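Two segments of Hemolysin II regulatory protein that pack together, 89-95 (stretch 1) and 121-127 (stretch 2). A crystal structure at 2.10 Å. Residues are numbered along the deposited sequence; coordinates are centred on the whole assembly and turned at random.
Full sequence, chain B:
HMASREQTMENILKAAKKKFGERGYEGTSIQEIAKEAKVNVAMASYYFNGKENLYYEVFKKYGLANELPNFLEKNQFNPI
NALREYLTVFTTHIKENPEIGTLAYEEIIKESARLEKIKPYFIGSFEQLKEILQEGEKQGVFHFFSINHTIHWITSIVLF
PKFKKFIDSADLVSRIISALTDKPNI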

# COMPACT_ATOMS: atom_id res chain seq x y z
N VAL B 89 -12.40 -12.40 -4.95
CA VAL B 89 -11.56 -13.59 -5.09
C VAL B 89 -10.22 -13.40 -4.34
O VAL B 89 -9.79 -14.27 -3.59
CB VAL B 89 -11.29 -13.95 -6.57
CG1 VAL B 89 -10.23 -15.06 -6.68
CG2 VAL B 89 -12.58 -14.35 -7.29
N PHE B 90 -9.57 -12.25 -4.55
CA PHE B 90 -8.26 -12.05 -3.94
C PHE B 90 -8.27 -11.81 -2.44
O PHE B 90 -7.49 -12.40 -1.72
CB PHE B 90 -7.42 -11.02 -4.71
CG PHE B 90 -6.79 -11.59 -5.94
CD1 PHE B 90 -7.23 -11.22 -7.22
CD2 PHE B 90 -5.80 -12.57 -5.83
CE1 PHE B 90 -6.66 -11.78 -8.37
CE2 PHE B 90 -5.21 -13.15 -6.98
CZ PHE B 90 -5.64 -12.75 -8.24
N THR B 91 -9.19 -10.97 -1.94
CA THR B 91 -9.27 -10.77 -0.50
C THR B 91 -9.64 -12.09 0.22
O THR B 91 -9.13 -12.37 1.31
CB THR B 91 -10.27 -9.67 -0.09
OG1 THR B 91 -11.52 -9.87 -0.76
CG2 THR B 91 -9.73 -8.26 -0.43
N THR B 92 -10.50 -12.88 -0.40
CA THR B 92 -10.86 -14.21 0.14
C THR B 92 -9.66 -15.14 0.16
O THR B 92 -9.43 -15.83 1.16
CB THR B 92 -12.04 -14.85 -0.61
OG1 THR B 92 -13.21 -14.06 -0.40
CG2 THR B 92 -12.29 -16.33 -0.15
N HIS B 93 -8.89 -15.16 -0.93
CA HIS B 93 -7.69 -16.01 -0.97
C HIS B 93 -6.68 -15.64 0.13
O HIS B 93 -6.09 -16.53 0.77
CB HIS B 93 -6.99 -15.97 -2.33
CG HIS B 93 -6.03 -17.10 -2.51
ND1 HIS B 93 -6.43 -18.37 -2.87
CD2 HIS B 93 -4.70 -17.19 -2.28
CE1 HIS B 93 -5.39 -19.18 -2.89
NE2 HIS B 93 -4.32 -18.48 -2.53
N ILE B 94 -6.46 -14.34 0.30
CA ILE B 94 -5.49 -13.83 1.27
C ILE B 94 -5.96 -14.07 2.71
O ILE B 94 -5.15 -14.37 3.60
CB ILE B 94 -5.15 -12.32 1.01
CG1 ILE B 94 -4.41 -12.16 -0.33
CG2 ILE B 94 -4.35 -11.69 2.17
CD1 ILE B 94 -3.48 -13.32 -0.72
N LYS B 95 -7.27 -13.97 2.93
CA LYS B 95 -7.87 -14.29 4.21
C LYS B 95 -7.51 -15.73 4.58
O LYS B 95 -7.13 -16.00 5.70
CB LYS B 95 -9.38 -14.15 4.15
CG LYS B 95 -10.01 -13.57 5.40
CD LYS B 95 -11.53 -13.74 5.44
CE LYS B 95 -12.19 -13.38 4.12
NZ LYS B 95 -13.68 -13.24 4.22
N TYR B 121 0.96 -18.96 -10.37
CA TYR B 121 0.28 -19.35 -9.14
C TYR B 121 -0.37 -18.22 -8.33
O TYR B 121 -1.04 -18.47 -7.33
CB TYR B 121 1.21 -20.19 -8.29
CG TYR B 121 1.75 -21.39 -9.03
CD1 TYR B 121 3.10 -21.50 -9.32
CD2 TYR B 121 0.89 -22.41 -9.47
CE1 TYR B 121 3.60 -22.62 -10.00
CE2 TYR B 121 1.37 -23.52 -10.15
CZ TYR B 121 2.72 -23.62 -10.42
OH TYR B 121 3.19 -24.72 -11.10
N PHE B 122 -0.19 -16.97 -8.75
CA PHE B 122 -0.83 -15.85 -8.06
C PHE B 122 -0.71 -14.54 -8.83
O PHE B 122 -1.71 -13.95 -9.25
CB PHE B 122 -0.28 -15.66 -6.63
CG PHE B 122 -1.10 -14.71 -5.81
CD1 PHE B 122 -2.15 -15.18 -5.03
CD2 PHE B 122 -0.86 -13.33 -5.85
CE1 PHE B 122 -2.94 -14.30 -4.28
CE2 PHE B 122 -1.63 -12.44 -5.11
CZ PHE B 122 -2.68 -12.92 -4.32
N ILE B 123 0.52 -14.09 -9.03
CA ILE B 123 0.78 -12.74 -9.55
C ILE B 123 0.22 -12.52 -10.96
O ILE B 123 -0.27 -11.42 -11.26
CB ILE B 123 2.28 -12.39 -9.47
CG1 ILE B 123 2.68 -12.19 -8.01
CG2 ILE B 123 2.61 -11.13 -10.29
CD1 ILE B 123 4.18 -12.41 -7.71
N GLY B 124 0.29 -13.55 -11.81
CA GLY B 124 -0.21 -13.46 -13.18
C GLY B 124 -1.66 -13.01 -13.21
O GLY B 124 -2.02 -12.09 -13.95
N SER B 125 -2.50 -13.65 -12.39
CA SER B 125 -3.92 -13.34 -12.33
C SER B 125 -4.18 -12.03 -11.59
O SER B 125 -5.10 -11.27 -11.95
CB SER B 125 -4.68 -14.48 -11.66
OG SER B 125 -4.64 -15.65 -12.46
N PHE B 126 -3.37 -11.76 -10.58
CA PHE B 126 -3.42 -10.50 -9.84
C PHE B 126 -3.18 -9.29 -10.77
O PHE B 126 -3.75 -8.22 -10.57
CB PHE B 126 -2.43 -10.51 -8.65
CG PHE B 126 -2.73 -9.46 -7.61
CD1 PHE B 126 -2.02 -8.27 -7.58
CD2 PHE B 126 -3.74 -9.66 -6.66
CE1 PHE B 126 -2.30 -7.28 -6.62
CE2 PHE B 126 -4.03 -8.67 -5.68
CZ PHE B 126 -3.31 -7.48 -5.66
N GLU B 127 -2.34 -9.48 -11.78
CA GLU B 127 -2.03 -8.43 -12.77
C GLU B 127 -3.20 -8.03 -13.69
O GLU B 127 -3.06 -7.14 -14.53
CB GLU B 127 -0.82 -8.84 -13.60
CG GLU B 127 0.48 -8.48 -12.91
CD GLU B 127 1.71 -8.95 -13.65
OE1 GLU B 127 1.57 -9.57 -14.73
OE2 GLU B 127 2.83 -8.69 -13.15

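What lies at the centre of the contact? Three phenylalanines do: F90 from the first stretch, F122 and F126 from the second. F90 is buried and points its CA-to-CB bond toward the other stretch, and with chi1 at -79° (m) its ring reaches to both partner rings, the three centroids forming a triangle. It gives up 104 Å² to the contact, more than any other residue, out of 263 Å² summed over both sides. F90 CD2 lies 3.5 Å from F122 CZ and 3.7 Å from F126 CD2, so one ring atom serves both neighbours.

How do three flat rings share so small a space? They meet at steep angles instead of lying flat on one another. F90 turns its edge toward the face of F122 in an offset arrangement, the centroids 5.0 Å apart and the planes at 69°. F126 in turn sets its edge against the face of F90, with centroids 4.9 Å apart and planes at 81°. F90 is therefore edge to one partner and face to the other, a geometry that lets the slightly positive hydrogens of a ring edge rest on the electron-rich face of the next. Phenylalanine suits these places because it is flat, wholly apolar and leaves no polar side-chain group to be satisfied in a buried setting. F122 and F126 both start sideways from the backbone and both use a t rotamer for chi1, but the end of F122 comes nearer to the first stretch.

What does the backbone of the second stretch contribute? It brings the chain itself close to the F90 ring. F90 CZ lies 3.4 Å from F126 N and 3.7 Å from S125 C, approaches that are packing rather than hydrogen bonds. The nitrogen is already engaged, since F126 N donates to F122 O at 3.1 Å in the first turn of the helix, for which F122 occupies the N-cap position. An apolar ring can lie against this amide without leaving it unpaired. The CA atoms of F90 and F126 are 7.8 Å apart, the nearest such pair across the stretches.

Where does the apolar centre give way to polar groups? The first helix passes through I94 and H93, which both reach F122. I94 CD1 packs 3.7 Å from F122 CZ; its CA-to-CB bond runs sideways, but the long aliphatic side chain brings its end nearer. H93, one residue earlier and partly exposed, points toward the second stretch, and H93 CD2 lies 3.9 Å from F122 CE1, at the edge of the phenylalanine ring. Its NE2 is hydrogen-bonded elsewhere in the structure, so the histidine offers ring carbon here while NE2 is satisfied. From the second stretch S125 does something similar: S125 CB sits 4.0 Å from F90 CZ, and OG is hydrogen-bonded elsewhere in the structure. No hydrogen bond crosses between the stretches, which are held by packing alone.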